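PDB 3F08: SRPBCC family protein from Bacillus thuringiensis serovar konkukian, which is of unknown function but belongs to the polyketide cyclase and lipid transport family, whose members typically bind hydrophobic ligands in an internal cavity. Local coordinates for the interface of chains A and B. Residues are numbered along the deposited sequence; one frame, centred on the assembly and turned at random. Chains: chain A/B, uncharacterized protein Q6HG14.

The interface of chains A and B. Residues chain A 61-65; chain B 61-63.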
ATOM      1  N   GLU A  61       6.365  -0.911  -3.310  1.00 13.75           N
ATOM      2  CA  GLU A  61       7.008   0.344  -3.702  1.00 14.14           C
ATOM      3  C   GLU A  61       5.993   1.443  -3.976  1.00 14.35           C
ATOM      4  O   GLU A  61       6.154   2.589  -3.542  1.00 12.70           O
ATOM      5  CB  GLU A  61       7.865   0.127  -4.947  1.00 13.71           C
ATOM      6  CG  GLU A  61       9.060  -0.796  -4.732  1.00 16.19           C
ATOM      7  CD  GLU A  61      10.070  -0.225  -3.748  1.00 18.36           C
ATOM      8  OE1 GLU A  61      10.135   1.017  -3.610  1.00 18.04           O
ATOM      9  OE2 GLU A  61      10.812  -1.018  -3.126  1.00 21.61           O
ATOM     10  N   VAL A  62       4.946   1.086  -4.708  1.00 13.42           N
ATOM     11  CA  VAL A  62       3.900   2.032  -5.059  1.00 15.01           C
ATOM     12  C   VAL A  62       2.556   1.329  -5.071  1.00 14.80           C
ATOM     13  O   VAL A  62       2.468   0.144  -5.402  1.00 14.24           O
ATOM     14  CB  VAL A  62       4.122   2.638  -6.476  1.00 12.87           C
ATOM     15  CG1 VAL A  62       3.096   3.723  -6.739  1.00 13.74           C
ATOM     16  CG2 VAL A  62       5.520   3.195  -6.603  1.00 14.46           C
ATOM     17  N   PHE A  63       1.514   2.067  -4.700  1.00 14.70           N
ATOM     18  CA  PHE A  63       0.156   1.539  -4.703  1.00 15.05           C
ATOM     19  C   PHE A  63      -0.828   2.656  -4.999  1.00 13.91           C
ATOM     20  O   PHE A  63      -0.755   3.731  -4.415  1.00 13.34           O
ATOM     21  CB  PHE A  63      -0.192   0.896  -3.355  1.00 13.32           C
ATOM     22  CG  PHE A  63      -1.643   0.491  -3.231  1.00 14.55           C
ATOM     23  CD1 PHE A  63      -2.598   1.382  -2.730  1.00 13.20           C
ATOM     24  CD2 PHE A  63      -2.059  -0.776  -3.640  1.00 14.10           C
ATOM     25  CE1 PHE A  63      -3.955   1.010  -2.641  1.00 13.91           C
ATOM     26  CE2 PHE A  63      -3.405  -1.161  -3.557  1.00 13.46           C
ATOM     27  CZ  PHE A  63      -4.358  -0.269  -3.058  1.00 13.33           C
ATOM     28  N   ASN A  64      -1.750   2.399  -5.914  1.00 15.23           N
ATOM     29  CA  ASN A  64      -2.753   3.395  -6.256  1.00 15.26           C
ATOM     30  C   ASN A  64      -4.063   2.658  -6.501  1.00 15.57           C
ATOM     31  O   ASN A  64      -4.232   2.000  -7.528  1.00 16.21           O
ATOM     32  CB  ASN A  64      -2.313   4.162  -7.506  1.00 15.53           C
ATOM     33  CG  ASN A  64      -3.171   5.376  -7.773  1.00 16.38           C
ATOM     34  OD1 ASN A  64      -4.395   5.276  -7.881  1.00 14.60           O
ATOM     35  ND2 ASN A  64      -2.533   6.536  -7.880  1.00 17.00           N
ATOM     36  N   ASP A  65      -4.984   2.770  -5.551  1.00 15.97           N
ATOM     37  CA  ASP A  65      -6.272   2.095  -5.639  1.00 19.73           C
ATOM     38  C   ASP A  65      -7.133   2.547  -6.822  1.00 22.29           C
ATOM     39  O   ASP A  65      -7.723   1.720  -7.527  1.00 21.93           O
ATOM     40  CB  ASP A  65      -7.049   2.296  -4.337  1.00 18.78           C
ATOM     41  CG  ASP A  65      -8.242   1.374  -4.225  1.00 20.28           C
ATOM     42  OD1 ASP A  65      -8.045   0.141  -4.136  1.00 20.86           O
ATOM     43  OD2 ASP A  65      -9.383   1.880  -4.232  1.00 23.13           O
TER
ATOM     44  N   GLU B  61      -5.442   4.489  -0.151  1.00 12.69           N
ATOM     45  CA  GLU B  61      -5.721   4.979  -1.501  1.00 13.28           C
ATOM     46  C   GLU B  61      -4.468   5.050  -2.366  1.00 14.83           C
ATOM     47  O   GLU B  61      -4.483   4.648  -3.532  1.00 12.92           O
ATOM     48  CB  GLU B  61      -6.364   6.366  -1.450  1.00 13.46           C
ATOM     49  CG  GLU B  61      -7.745   6.429  -0.807  1.00 14.37           C
ATOM     50  CD  GLU B  61      -8.815   5.716  -1.618  1.00 18.24           C
ATOM     51  OE1 GLU B  61      -8.595   5.480  -2.827  1.00 18.83           O
ATOM     52  OE2 GLU B  61      -9.885   5.405  -1.048  1.00 18.06           O
ATOM     53  N   VAL B  62      -3.394   5.589  -1.796  1.00 14.65           N
ATOM     54  CA  VAL B  62      -2.128   5.717  -2.498  1.00 13.71           C
ATOM     55  C   VAL B  62      -0.989   5.445  -1.531  1.00 13.67           C
ATOM     56  O   VAL B  62      -1.077   5.749  -0.338  1.00 14.15           O
ATOM     57  CB  VAL B  62      -1.914   7.152  -3.073  1.00 14.28           C
ATOM     58  CG1 VAL B  62      -0.700   7.160  -3.987  1.00 12.48           C
ATOM     59  CG2 VAL B  62      -3.153   7.623  -3.847  1.00 13.84           C
ATOM     60  N   PHE B  63       0.081   4.869  -2.052  1.00 12.65           N
ATOM     61  CA  PHE B  63       1.262   4.598  -1.259  1.00 12.11           C
ATOM     62  C   PHE B  63       2.471   4.742  -2.167  1.00 12.46           C
ATOM     63  O   PHE B  63       2.461   4.265  -3.304  1.00 12.67           O
ATOM     64  CB  PHE B  63       1.215   3.184  -0.668  1.00 14.36           C
ATOM     65  CG  PHE B  63       2.471   2.788   0.060  1.00 12.09           C
ATOM     66  CD1 PHE B  63       3.562   2.261  -0.633  1.00 14.37           C
ATOM     67  CD2 PHE B  63       2.575   2.965   1.439  1.00 14.33           C
ATOM     68  CE1 PHE B  63       4.750   1.912   0.044  1.00 13.58           C
ATOM     69  CE2 PHE B  63       3.747   2.623   2.126  1.00 14.28           C
ATOM     70  CZ  PHE B  63       4.837   2.095   1.428  1.00 13.78           C
TER
HETATM   71  O   HOH W   1     -10.760   3.949  -3.711  1.00 33.45           O
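Strand 55-64 of chain A pairs edge to edge with the same strand of chain B. This antiparallel pairing runs the sheet on from one copy into the other. It may hold a dimer together, although the structure alone does not show that the pair forms in solution. A:Phe63 and B:Phe63 face each other close to the two-fold axis. A:Phe63 N donates to B:Phe63 O at 2.8 Å. B:Phe63 N returns the bond to A:Phe63 O, also at 2.8 Å. Just past the end of the strand, A:Asp65 N bonds to B:Glu61 O at 2.8 Å. Between the two phenylalanines the side-chain contact is through the beta carbons, A:Phe63 CB lying 3.8 Å from B:Phe63 CB. The rings do not stack on each other. With CG anti to the backbone N (chi1 172°), the A:Phe63 ring extends along the partner strand and brings CE1 to 3.8 Å from B:Glu61 O. B:Phe63 does the same towards A:Glu61 O. The valines flank the central bonds, and B:Val62 CG1 sits 3.5 Å from A:Phe63 O. The carboxylates of A:Asp65, an engineered residue, and B:Glu61 are turned 79° from each other. B:Glu61 bends at chi2 (-68°), which brings its carboxylate round to a shared water. That water lies 2.8 Å from B:Glu61 OE1 and also bonds to A:Asp65 OD2.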